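Cephalosporin acylase (Bacillus halodurans, PDB 2NLZ) probably cleaves amide bonds as a gamma-glutamyltranspeptidase-family member of the N-terminal nucleophile (Ntn) hydrolases, perhaps deacylating cephalosporins. Local coordinates at residues P462-A468 against A525-R531; M304-F308 against F442-Q446; N270-V275 against R416-I422; W251-I255 against E266-N270. The protein carries 1 engineered substitution. One frame throughout, in Å; residues are numbered along the deposited sequence.

Contact 1 of 4, residues P462-A468 against A525-R531; sequences PQAALDA and AGGTEPR
Q463 and T528 join helix 462-467 to the end of strand 524-528. This is a helix laid along a strand, in what is probably the alpha-beta-beta-alpha sandwich of the Ntn hydrolases. The two axes are 20° apart and approach to 6.5 Å.

Hydrogen bonds do much of the joining. The Q463 amide pairs with both backbone groups of T528. T528 N donates to Q463 OE1 at 2.8 Å. Q463 NE2 donates to T528 O, also at 2.8 Å and in the carbonyl plane. CG of Q463 stands anti to the backbone N (chi1 -168°), and a bend at chi2 then brings the amide alongside the strand. Q463 NE2 also donates to D467 OD1, from above the carboxylate plane. These bonds fix how the amide is turned. D467 OD1 has a further partner, S14 OG of the second subunit, so this helix lies at a subunit interface.

Charge gathers at the end of the helix. R531 NH1 donates to L466 O at 2.9 Å and nearly straight (167°), while the bond from R531 NH2 to A468 O is weak. The guanidinium is steadied by a salt bridge from R531 NH1 to E529 OE1 of 2.7 Å, on the syn lone pair. The anti lone pair of E529 OE1 takes R531 N. E482 pairs with R531 NE.

Apolar contact fills the rest. The helix rests on the bare backbone of G527, whose CA is 4.0 Å from Q463 CA. L466 CD2 lies 3.5 Å from G527 C, and P462 CG touches A525 CB at 4.2 Å.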
loop_
_atom_site.group_PDB
_atom_site.type_symbol
_atom_site.label_atom_id
_atom_site.label_comp_id
_atom_site.label_asym_id
_atom_site.label_seq_id
_atom_site.Cartn_x
_atom_site.Cartn_y
_atom_site.Cartn_z
ATOM N N PRO D 462 -1.751 8.050 20.846
ATOM C CA PRO D 462 -3.175 7.692 20.983
ATOM C C PRO D 462 -3.882 7.425 19.650
ATOM O O PRO D 462 -4.595 6.423 19.536
ATOM C CB PRO D 462 -3.784 8.917 21.679
ATOM C CG PRO D 462 -2.711 9.975 21.666
ATOM C CD PRO D 462 -1.434 9.219 21.684
ATOM N N GLN D 463 -3.652 8.293 18.658
ATOM C CA GLN D 463 -4.240 8.140 17.324
ATOM C C GLN D 463 -3.685 6.946 16.528
ATOM O O GLN D 463 -4.450 6.132 15.989
ATOM C CB GLN D 463 -4.067 9.411 16.505
ATOM C CG GLN D 463 -4.901 9.402 15.248
ATOM C CD GLN D 463 -6.367 9.160 15.543
ATOM O OE1 GLN D 463 -7.012 9.942 16.242
ATOM N NE2 GLN D 463 -6.901 8.071 15.011
ATOM N N ALA D 464 -2.356 6.858 16.437
ATOM C CA ALA D 464 -1.687 5.697 15.858
ATOM C C ALA D 464 -2.150 4.386 16.514
ATOM O O ALA D 464 -2.369 3.395 15.824
ATOM C CB ALA D 464 -0.193 5.855 15.976
ATOM N N ALA D 465 -2.333 4.390 17.838
ATOM C CA ALA D 465 -2.742 3.172 18.547
ATOM C C ALA D 465 -4.103 2.720 18.060
ATOM O O ALA D 465 -4.367 1.523 17.953
ATOM C CB ALA D 465 -2.763 3.387 20.045
ATOM N N LEU D 466 -4.947 3.701 17.762
ATOM C CA LEU D 466 -6.283 3.476 17.226
ATOM C C LEU D 466 -6.281 3.157 15.722
ATOM O O LEU D 466 -7.061 2.326 15.271
ATOM C CB LEU D 466 -7.146 4.705 17.505
ATOM C CG LEU D 466 -8.076 4.706 18.714
ATOM C CD1 LEU D 466 -7.717 3.656 19.717
ATOM C CD2 LEU D 466 -8.049 6.059 19.331
ATOM N N ASP D 467 -5.415 3.828 14.963
ATOM C CA ASP D 467 -5.237 3.574 13.522
ATOM C C ASP D 467 -4.799 2.148 13.209
ATOM O O ASP D 467 -5.212 1.595 12.190
ATOM C CB ASP D 467 -4.182 4.519 12.929
ATOM C CG ASP D 467 -4.630 5.965 12.905
ATOM O OD1 ASP D 467 -5.858 6.212 12.874
ATOM O OD2 ASP D 467 -3.746 6.853 12.916
ATOM N N ALA D 468 -3.948 1.592 14.081
ATOM C CA ALA D 468 -3.337 0.268 13.923
ATOM C C ALA D 468 -4.351 -0.831 13.582
ATOM O O ALA D 468 -5.441 -0.876 14.165
ATOM C CB ALA D 468 -2.559 -0.097 15.174
ATOM N N ALA D 525 -3.345 14.616 25.184
ATOM C CA ALA D 525 -3.188 14.140 23.817
ATOM C C ALA D 525 -4.273 13.127 23.479
ATOM O O ALA D 525 -4.410 12.092 24.138
ATOM C CB ALA D 525 -1.811 13.543 23.617
ATOM N N GLY D 526 -5.036 13.431 22.436
ATOM C CA GLY D 526 -6.196 12.636 22.101
ATOM C C GLY D 526 -6.157 11.944 20.763
ATOM O O GLY D 526 -5.578 12.444 19.787
ATOM N N GLY D 527 -6.778 10.771 20.747
ATOM C CA GLY D 527 -6.979 9.981 19.548
ATOM C C GLY D 527 -8.440 9.570 19.445
ATOM O O GLY D 527 -9.089 9.276 20.463
ATOM N N THR D 528 -8.967 9.559 18.222
ATOM C CA THR D 528 -10.352 9.161 17.982
ATOM C C THR D 528 -10.415 8.047 16.929
ATOM O O THR D 528 -9.529 7.934 16.084
ATOM C CB THR D 528 -11.216 10.390 17.574
ATOM O OG1 THR D 528 -12.610 10.084 17.696
ATOM C CG2 THR D 528 -10.884 10.883 16.151
ATOM N N GLU D 529 -11.455 7.221 16.999
ATOM C CA GLU D 529 -11.653 6.119 16.054
ATOM C C GLU D 529 -11.749 6.581 14.601
ATOM O O GLU D 529 -12.680 7.284 14.247
ATOM C CB GLU D 529 -12.928 5.352 16.415
ATOM C CG GLU D 529 -13.243 4.223 15.463
ATOM C CD GLU D 529 -12.112 3.241 15.374
ATOM O OE1 GLU D 529 -11.528 3.132 14.272
ATOM O OE2 GLU D 529 -11.790 2.615 16.410
ATOM N N PRO D 530 -10.785 6.189 13.758
ATOM C CA PRO D 530 -10.890 6.574 12.356
ATOM C C PRO D 530 -11.948 5.780 11.571
ATOM O O PRO D 530 -12.478 6.289 10.588
ATOM C CB PRO D 530 -9.484 6.317 11.818
ATOM C CG PRO D 530 -8.917 5.276 12.703
ATOM C CD PRO D 530 -9.550 5.435 14.040
ATOM N N ARG D 531 -12.281 4.569 12.013
ATOM C CA ARG D 531 -13.253 3.735 11.292
ATOM C C ARG D 531 -14.715 4.229 11.293
ATOM O O ARG D 531 -15.592 3.570 10.730
ATOM C CB ARG D 531 -13.198 2.299 11.801
ATOM C CG ARG D 531 -11.895 1.612 11.508
ATOM C CD ARG D 531 -11.702 0.421 12.412
ATOM N NE ARG D 531 -10.334 -0.095 12.371
ATOM C CZ ARG D 531 -9.298 0.447 13.006
ATOM N NH1 ARG D 531 -9.449 1.545 13.726
ATOM N NH2 ARG D 531 -8.102 -0.106 12.906
#

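Contact 2 of 4, residues M304-F308 against F442-Q446; sequences MKLAF and FMQPQ
F308 and F442 meet by their ring edges. F308 CE1 comes to 3.7 Å from F442 CD2, close to the plane of the F442 ring, and the two side chains run at about a right angle. The same end of F308 points at the backbone of its partner. F442 O sits at the ring edge, near the ring plane, 3.2 Å from F308 CE2.

Q446 lies across F308, with its amide plane turned 77° from the ring plane. Q446 NE2 is 3.7 Å from F308 CE2, on an oblique line. The amide is held in this position at both ends. Q446 NE2 donates to F442 O at 3.2 Å, with an N-H...O angle of 163°, and Q446 OE1 accepts from W473 N. F442 O therefore serves the amide while it also touches the ring edge of F308.

The contact sets helix 294-314 against the start of helix 444-457. M304 and F308 are one turn apart on the first helix, and both point toward the second. P445 comes up obliquely to F308, with P445 CG 3.9 Å from F308 CE2. Q272 and Y418 lie against F308 as well.

M304 crosses Q446 at about a right angle. Its CG is anti to the backbone N (chi1 -180°), and M304 CG reaches Q446 CG at 3.7 Å. The chain then bends at chi2 and again at chi3. Those bends carry the methyl group round to the backbone of the second helix, where M304 CE lies 3.5 Å from P445 O. V275 and A279 of helix 274-283 pack on M304.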
loop_
_atom_site.group_PDB
_atom_site.type_symbol
_atom_site.label_atom_id
_atom_site.label_comp_id
_atom_site.label_asym_id
_atom_site.label_seq_id
_atom_site.Cartn_x
_atom_site.Cartn_y
_atom_site.Cartn_z
ATOM N N MET D 304 -4.880 -13.943 24.874
ATOM C CA MET D 304 -6.257 -13.485 24.858
ATOM C C MET D 304 -7.196 -14.673 24.907
ATOM O O MET D 304 -8.133 -14.687 25.700
ATOM C CB MET D 304 -6.537 -12.615 23.624
ATOM C CG MET D 304 -7.967 -12.073 23.525
ATOM S SD MET D 304 -8.622 -11.411 25.075
ATOM C CE MET D 304 -7.573 -9.982 25.330
ATOM N N LYS D 305 -6.918 -15.671 24.075
ATOM C CA LYS D 305 -7.751 -16.859 23.988
ATOM C C LYS D 305 -7.929 -17.528 25.338
ATOM O O LYS D 305 -9.058 -17.780 25.744
ATOM C CB LYS D 305 -7.200 -17.842 22.954
ATOM C CG LYS D 305 -7.698 -17.567 21.547
ATOM C CD LYS D 305 -6.739 -18.090 20.497
ATOM C CE LYS D 305 -6.799 -19.602 20.372
ATOM N NZ LYS D 305 -5.726 -20.111 19.467
ATOM N N LEU D 306 -6.830 -17.779 26.042
ATOM C CA LEU D 306 -6.900 -18.471 27.331
ATOM C C LEU D 306 -7.702 -17.689 28.367
ATOM O O LEU D 306 -8.546 -18.248 29.065
ATOM C CB LEU D 306 -5.500 -18.777 27.856
ATOM C CG LEU D 306 -4.643 -19.663 26.942
ATOM C CD1 LEU D 306 -3.151 -19.424 27.183
ATOM C CD2 LEU D 306 -5.020 -21.150 27.084
ATOM N N ALA D 307 -7.444 -16.387 28.424
ATOM C CA ALA D 307 -8.121 -15.488 29.336
ATOM C C ALA D 307 -9.619 -15.381 29.061
ATOM O O ALA D 307 -10.422 -15.266 29.993
ATOM C CB ALA D 307 -7.475 -14.111 29.270
ATOM N N PHE D 308 -9.995 -15.412 27.787
ATOM C CA PHE D 308 -11.381 -15.174 27.419
ATOM C C PHE D 308 -12.280 -16.345 27.807
ATOM O O PHE D 308 -13.424 -16.141 28.227
ATOM C CB PHE D 308 -11.517 -14.851 25.929
ATOM C CG PHE D 308 -12.490 -13.742 25.635
ATOM C CD1 PHE D 308 -13.789 -13.779 26.122
ATOM C CD2 PHE D 308 -12.103 -12.657 24.855
ATOM C CE1 PHE D 308 -14.693 -12.747 25.852
ATOM C CE2 PHE D 308 -13.000 -11.615 24.572
ATOM C CZ PHE D 308 -14.296 -11.662 25.079
ATOM N N PHE D 442 -17.910 -8.503 22.322
ATOM C CA PHE D 442 -16.849 -9.422 22.760
ATOM C C PHE D 442 -15.468 -9.089 22.174
ATOM O O PHE D 442 -14.467 -9.726 22.511
ATOM C CB PHE D 442 -17.234 -10.872 22.467
ATOM C CG PHE D 442 -18.345 -11.391 23.340
ATOM C CD1 PHE D 442 -19.660 -11.431 22.873
ATOM C CD2 PHE D 442 -18.079 -11.841 24.627
ATOM C CE1 PHE D 442 -20.693 -11.922 23.678
ATOM C CE2 PHE D 442 -19.105 -12.328 25.438
ATOM C CZ PHE D 442 -20.414 -12.368 24.961
ATOM N N MET D 443 -15.424 -8.085 21.297
ATOM C CA MET D 443 -14.163 -7.499 20.840
ATOM C C MET D 443 -13.476 -6.732 21.986
ATOM O O MET D 443 -12.242 -6.603 22.021
ATOM C CB MET D 443 -14.420 -6.566 19.642
ATOM C CG MET D 443 -13.321 -5.527 19.345
ATOM S SD MET D 443 -11.946 -6.224 18.423
ATOM C CE MET D 443 -10.728 -4.915 18.533
ATOM N N GLN D 444 -14.286 -6.254 22.932
ATOM C CA GLN D 444 -13.842 -5.253 23.904
ATOM C C GLN D 444 -12.531 -5.545 24.634
ATOM O O GLN D 444 -11.587 -4.747 24.534
ATOM C CB GLN D 444 -14.980 -4.832 24.855
ATOM C CG GLN D 444 -16.074 -4.042 24.121
ATOM C CD GLN D 444 -16.867 -3.108 25.005
ATOM O OE1 GLN D 444 -18.089 -3.027 24.894
ATOM N NE2 GLN D 444 -16.182 -2.390 25.878
ATOM N N PRO D 445 -12.438 -6.700 25.321
ATOM C CA PRO D 445 -11.173 -6.975 26.001
ATOM C C PRO D 445 -9.990 -7.110 25.032
ATOM O O PRO D 445 -8.872 -6.683 25.357
ATOM C CB PRO D 445 -11.441 -8.303 26.708
ATOM C CG PRO D 445 -12.928 -8.418 26.774
ATOM C CD PRO D 445 -13.415 -7.777 25.533
ATOM N N GLN D 446 -10.254 -7.679 23.852
ATOM C CA GLN D 446 -9.241 -7.848 22.817
ATOM C C GLN D 446 -8.728 -6.500 22.333
ATOM O O GLN D 446 -7.517 -6.323 22.132
ATOM C CB GLN D 446 -9.792 -8.682 21.666
ATOM C CG GLN D 446 -10.573 -9.902 22.152
ATOM C CD GLN D 446 -10.888 -10.902 21.048
ATOM O OE1 GLN D 446 -10.006 -11.322 20.282
ATOM N NE2 GLN D 446 -12.157 -11.306 20.975
#

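Contact 3 of 4, residues N270-V275 against R416-I422; sequences NGQGLV and RTYHTII
N270 and H419 are tied through their backbones. The contact joins the chain leading from strand 262-266 into helix 274-283 to the loop before strand 424-428. H419 N donates to N270 O at 2.8 Å, with an N-H...O angle of 141°. N270 O also receives a CA-H...O contact from Y418 CA at 3.4 Å. Two residues on, Q272 N donates weakly to H419 O at 3.0 Å. Together the two bonds make a single beta bridge centred on G271 and H419. Just beyond it, V275 N bonds to Q272 O at 3.0 Å.

Most of the polar side chains find partners outside the bridge. N270 OD1 accepts from N86 ND2. It also lies over one face of the R416 guanidinium, 3.5 Å from R416 NH1. The first torsion of N270 sets CG anti to the backbone N (chi1 -168°), which brings the amide up to R416 and T417. R416 NE forms a salt bridge with E317. N409 bonds to Y418 N, and R397 to T420 OG1. H419 meets F73 edge to face.

Q272 CB lies 3.5 Å from Y418 OH. I422 CG2 packs 3.7 Å from Q272 CG, the two side chains crossing at about a right angle.

All the touching residues are buried. The chemistry implies that the backbone bridge holds segment 416-422 to segment 270-275, while its side chains tie it to other parts of the chain, E317 and R397 among them.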
loop_
_atom_site.group_PDB
_atom_site.type_symbol
_atom_site.label_atom_id
_atom_site.label_comp_id
_atom_site.label_asym_id
_atom_site.label_seq_id
_atom_site.Cartn_x
_atom_site.Cartn_y
_atom_site.Cartn_z
ATOM N N ASN D 270 -19.042 -8.821 37.346
ATOM C CA ASN D 270 -20.198 -8.267 36.665
ATOM C C ASN D 270 -19.642 -7.889 35.271
ATOM O O ASN D 270 -19.959 -8.541 34.285
ATOM C CB ASN D 270 -20.811 -7.082 37.427
ATOM C CG ASN D 270 -22.191 -6.664 36.893
ATOM O OD1 ASN D 270 -22.710 -5.619 37.281
ATOM N ND2 ASN D 270 -22.782 -7.471 36.010
ATOM N N GLY D 271 -18.752 -6.897 35.212
ATOM C CA GLY D 271 -18.090 -6.495 33.963
ATOM C C GLY D 271 -16.962 -7.427 33.564
ATOM O O GLY D 271 -16.337 -8.062 34.419
ATOM N N GLN D 272 -16.689 -7.494 32.258
ATOM C CA GLN D 272 -15.758 -8.487 31.698
ATOM C C GLN D 272 -14.316 -7.992 31.520
ATOM O O GLN D 272 -13.492 -8.678 30.899
ATOM C CB GLN D 272 -16.293 -9.065 30.371
ATOM C CG GLN D 272 -16.210 -8.121 29.161
ATOM C CD GLN D 272 -16.374 -8.832 27.833
ATOM O OE1 GLN D 272 -16.969 -8.296 26.908
ATOM N NE2 GLN D 272 -15.826 -10.033 27.726
ATOM N N GLY D 273 -14.011 -6.820 32.079
ATOM C CA GLY D 273 -12.679 -6.223 31.971
ATOM C C GLY D 273 -11.571 -7.121 32.481
ATOM O O GLY D 273 -10.430 -7.048 32.026
ATOM N N LEU D 274 -11.929 -7.970 33.439
ATOM C CA LEU D 274 -11.088 -9.040 33.951
ATOM C C LEU D 274 -10.276 -9.740 32.850
ATOM O O LEU D 274 -9.091 -10.018 33.032
ATOM C CB LEU D 274 -11.998 -10.058 34.645
ATOM C CG LEU D 274 -11.447 -11.048 35.659
ATOM C CD1 LEU D 274 -10.671 -12.170 34.990
ATOM C CD2 LEU D 274 -10.593 -10.292 36.624
ATOM N N VAL D 275 -10.933 -10.016 31.721
ATOM C CA VAL D 275 -10.340 -10.756 30.606
ATOM C C VAL D 275 -9.115 -10.047 30.064
ATOM O O VAL D 275 -8.063 -10.657 29.908
ATOM C CB VAL D 275 -11.359 -10.999 29.473
ATOM C CG1 VAL D 275 -10.693 -11.664 28.283
ATOM C CG2 VAL D 275 -12.510 -11.857 29.977
ATOM N N ARG D 416 -27.317 -9.474 38.373
ATOM C CA ARG D 416 -26.861 -8.833 37.138
ATOM C C ARG D 416 -25.825 -9.700 36.419
ATOM O O ARG D 416 -25.015 -10.378 37.061
ATOM C CB ARG D 416 -26.369 -7.406 37.383
ATOM C CG ARG D 416 -25.362 -7.307 38.476
ATOM C CD ARG D 416 -25.710 -6.205 39.449
ATOM N NE ARG D 416 -24.818 -6.276 40.603
ATOM C CZ ARG D 416 -23.977 -5.311 40.959
ATOM N NH1 ARG D 416 -23.921 -4.180 40.263
ATOM N NH2 ARG D 416 -23.197 -5.472 42.018
ATOM N N THR D 417 -25.880 -9.686 35.087
ATOM C CA THR D 417 -25.129 -10.642 34.270
ATOM C C THR D 417 -23.720 -10.194 33.895
ATOM O O THR D 417 -23.372 -9.013 34.026
ATOM C CB THR D 417 -25.870 -10.960 32.957
ATOM O OG1 THR D 417 -25.072 -11.849 32.170
ATOM C CG2 THR D 417 -26.149 -9.685 32.173
ATOM N N TYR D 418 -22.926 -11.168 33.445
ATOM C CA TYR D 418 -21.714 -10.946 32.675
ATOM C C TYR D 418 -21.991 -9.823 31.688
ATOM O O TYR D 418 -22.902 -9.921 30.858
ATOM C CB TYR D 418 -21.357 -12.238 31.931
ATOM C CG TYR D 418 -20.112 -12.198 31.071
ATOM C CD1 TYR D 418 -20.164 -11.762 29.754
ATOM C CD2 TYR D 418 -18.887 -12.637 31.565
ATOM C CE1 TYR D 418 -19.025 -11.730 28.962
ATOM C CE2 TYR D 418 -17.741 -12.615 30.781
ATOM C CZ TYR D 418 -17.818 -12.160 29.480
ATOM O OH TYR D 418 -16.690 -12.140 28.696
ATOM N N HIS D 419 -21.203 -8.754 31.791
ATOM C CA HIS D 419 -21.435 -7.530 31.024
ATOM C C HIS D 419 -20.263 -7.256 30.094
ATOM O O HIS D 419 -19.117 -7.339 30.514
ATOM C CB HIS D 419 -21.633 -6.349 31.977
ATOM C CG HIS D 419 -22.743 -5.433 31.575
ATOM N ND1 HIS D 419 -22.606 -4.490 30.580
ATOM C CD2 HIS D 419 -24.008 -5.312 32.036
ATOM C CE1 HIS D 419 -23.739 -3.826 30.446
ATOM N NE2 HIS D 419 -24.609 -4.306 31.316
ATOM N N THR D 420 -20.558 -6.924 28.840
ATOM C CA THR D 420 -19.515 -6.750 27.816
ATOM C C THR D 420 -18.877 -5.364 27.783
ATOM O O THR D 420 -17.713 -5.214 27.409
ATOM C CB THR D 420 -20.048 -7.056 26.407
ATOM O OG1 THR D 420 -21.206 -6.244 26.142
ATOM C CG2 THR D 420 -20.384 -8.538 26.284
ATOM N N ILE D 421 -19.677 -4.367 28.138
ATOM C CA ILE D 421 -19.263 -2.992 28.286
ATOM C C ILE D 421 -18.138 -2.844 29.307
ATOM O O ILE D 421 -18.305 -3.171 30.488
ATOM C CB ILE D 421 -20.446 -2.205 28.798
ATOM C CG1 ILE D 421 -21.387 -1.834 27.678
ATOM C CG2 ILE D 421 -20.030 -0.921 29.471
ATOM C CD1 ILE D 421 -22.501 -1.001 28.261
ATOM N N ILE D 422 -16.990 -2.349 28.862
ATOM C CA ILE D 422 -15.848 -2.163 29.756
ATOM C C ILE D 422 -15.061 -0.862 29.513
ATOM O O ILE D 422 -14.421 -0.685 28.477
ATOM C CB ILE D 422 -14.887 -3.412 29.767
ATOM C CG1 ILE D 422 -14.279 -3.698 28.381
ATOM C CG2 ILE D 422 -15.607 -4.661 30.317
ATOM C CD1 ILE D 422 -13.104 -4.674 28.407
#

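Contact 4 of 4, residues W251-I255 against E266-N270; sequences WVEPI and EIPPN
I255 and E266 form an antiparallel hydrogen-bonded pair. I255 N donates to E266 O, and E266 N donates to I255 O, each at 3.0 Å. Both bonds are close to straight, at 157° and 168°. They join strands 250-259 and 262-266 of a beta hairpin, at the end away from its connecting turn. The carboxylate of E266 has its own partner, H448 ND1, bound through OE2.

Beyond the pair, P268 is the centre of the packing. V252 and P268 lie alongside each other, pointing opposite ways, with V252 CG2 3.7 Å from P268 CG. The P268 ring also rests near the backbone at E253 O and P254 CA. I255 reaches past P268 to P269. I255 CD1 lies 3.7 Å from P268 CA and 4.0 Å from P269 CD. V252 CG1 meets I267 CG2 more loosely, at 4.3 Å.

Strand 81-87 lies next to strand 250-259, bonding through G84 to V252 and packing L82 on P254. Strand 71-78 supplies F73 and L75 to I267. Helix 274-283 covers I255 with L274 and L277.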
loop_
_atom_site.group_PDB
_atom_site.type_symbol
_atom_site.label_atom_id
_atom_site.label_comp_id
_atom_site.label_asym_id
_atom_site.label_seq_id
_atom_site.Cartn_x
_atom_site.Cartn_y
_atom_site.Cartn_z
ATOM N N TRP D 251 -21.078 2.146 43.585
ATOM C CA TRP D 251 -19.659 2.456 43.540
ATOM C C TRP D 251 -18.905 1.200 43.920
ATOM O O TRP D 251 -19.120 0.625 44.988
ATOM C CB TRP D 251 -19.298 3.609 44.464
ATOM C CG TRP D 251 -19.854 4.887 43.995
ATOM C CD1 TRP D 251 -20.979 5.511 44.453
ATOM C CD2 TRP D 251 -19.333 5.708 42.953
ATOM N NE1 TRP D 251 -21.184 6.679 43.764
ATOM C CE2 TRP D 251 -20.185 6.827 42.837
ATOM C CE3 TRP D 251 -18.224 5.614 42.111
ATOM C CZ2 TRP D 251 -19.963 7.846 41.910
ATOM C CZ3 TRP D 251 -18.003 6.626 41.190
ATOM C CH2 TRP D 251 -18.873 7.728 41.097
ATOM N N VAL D 252 -18.042 0.765 43.015
ATOM C CA VAL D 252 -17.364 -0.497 43.164
ATOM C C VAL D 252 -15.865 -0.214 43.039
ATOM O O VAL D 252 -15.468 0.825 42.502
ATOM C CB VAL D 252 -17.944 -1.530 42.145
ATOM C CG1 VAL D 252 -17.433 -1.276 40.741
ATOM C CG2 VAL D 252 -17.709 -2.971 42.602
ATOM N N GLU D 253 -15.035 -1.102 43.582
ATOM C CA GLU D 253 -13.584 -0.867 43.647
ATOM C C GLU D 253 -12.847 -1.432 42.424
ATOM O O GLU D 253 -12.817 -2.657 42.222
ATOM C CB GLU D 253 -13.008 -1.446 44.955
ATOM C CG GLU D 253 -11.547 -1.073 45.248
ATOM C CD GLU D 253 -11.353 0.404 45.569
ATOM O OE1 GLU D 253 -12.229 0.997 46.240
ATOM O OE2 GLU D 253 -10.315 0.968 45.152
ATOM N N PRO D 254 -12.251 -0.539 41.607
ATOM C CA PRO D 254 -11.550 -0.936 40.370
ATOM C C PRO D 254 -10.369 -1.881 40.618
ATOM O O PRO D 254 -9.685 -1.775 41.648
ATOM C CB PRO D 254 -11.054 0.392 39.786
ATOM C CG PRO D 254 -11.097 1.363 40.912
ATOM C CD PRO D 254 -12.213 0.919 41.817
ATOM N N ILE D 255 -10.166 -2.796 39.668
ATOM C CA ILE D 255 -9.103 -3.801 39.711
ATOM C C ILE D 255 -8.029 -3.492 38.673
ATOM O O ILE D 255 -8.305 -2.861 37.647
ATOM C CB ILE D 255 -9.657 -5.219 39.457
ATOM C CG1 ILE D 255 -10.554 -5.235 38.210
ATOM C CG2 ILE D 255 -10.398 -5.733 40.699
ATOM C CD1 ILE D 255 -10.966 -6.625 37.769
ATOM N N GLU D 266 -9.590 -1.819 35.187
ATOM C CA GLU D 266 -10.897 -2.170 34.681
ATOM C C GLU D 266 -11.898 -2.154 35.848
ATOM O O GLU D 266 -11.504 -2.226 37.019
ATOM C CB GLU D 266 -10.867 -3.574 34.062
ATOM C CG GLU D 266 -9.908 -3.777 32.892
ATOM C CD GLU D 266 -10.417 -3.230 31.563
ATOM O OE1 GLU D 266 -11.640 -2.983 31.424
ATOM O OE2 GLU D 266 -9.579 -3.060 30.648
ATOM N N ILE D 267 -13.185 -2.049 35.526
ATOM C CA ILE D 267 -14.256 -2.342 36.471
ATOM C C ILE D 267 -14.195 -3.834 36.819
ATOM O O ILE D 267 -14.003 -4.666 35.924
ATOM C CB ILE D 267 -15.634 -2.022 35.843
ATOM C CG1 ILE D 267 -15.763 -0.520 35.534
ATOM C CG2 ILE D 267 -16.790 -2.543 36.716
ATOM C CD1 ILE D 267 -15.543 0.416 36.722
ATOM N N PRO D 268 -14.334 -4.181 38.117
ATOM C CA PRO D 268 -14.407 -5.570 38.588
ATOM C C PRO D 268 -15.650 -6.311 38.092
ATOM O O PRO D 268 -16.595 -5.670 37.647
ATOM C CB PRO D 268 -14.470 -5.413 40.112
ATOM C CG PRO D 268 -15.032 -4.085 40.315
ATOM C CD PRO D 268 -14.420 -3.240 39.244
ATOM N N PRO D 269 -15.632 -7.657 38.152
ATOM C CA PRO D 269 -16.717 -8.562 37.790
ATOM C C PRO D 269 -18.150 -8.107 38.029
ATOM O O PRO D 269 -18.423 -7.229 38.855
ATOM C CB PRO D 269 -16.391 -9.800 38.601
ATOM C CG PRO D 269 -14.928 -9.875 38.470
ATOM C CD PRO D 269 -14.446 -8.437 38.554
ATOM N N ASN D 270 -19.042 -8.821 37.346
ATOM C CA ASN D 270 -20.198 -8.267 36.665
ATOM C C ASN D 270 -19.642 -7.889 35.271
ATOM O O ASN D 270 -19.959 -8.541 34.285
ATOM C CB ASN D 270 -20.811 -7.082 37.427
ATOM C CG ASN D 270 -22.191 -6.664 36.893
ATOM O OD1 ASN D 270 -22.710 -5.619 37.281
ATOM N ND2 ASN D 270 -22.782 -7.471 36.010
#

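Overall arrangement
Contact 4 comes first along the chain. Contacts 3 and 2 follow with their segments alternating, and contact 1 comes last. Contacts 3 and 4 share N270, touch directly, and have centres about 9 Å apart. Contacts 2 and 3 also touch, with centres about 11 Å apart. These three link the hairpin of strands 250-259 and 262-266, the loop at 416-422, and helices 274-283, 294-314 and 444-457, so that helices and strands of the probable Ntn hydrolase sandwich meet there. Contact 1 stands apart, its centre 20 to 26 Å from the others. Helix 462-467 follows helix 444-457, so the chain leads from contact 2 to the subunit interface.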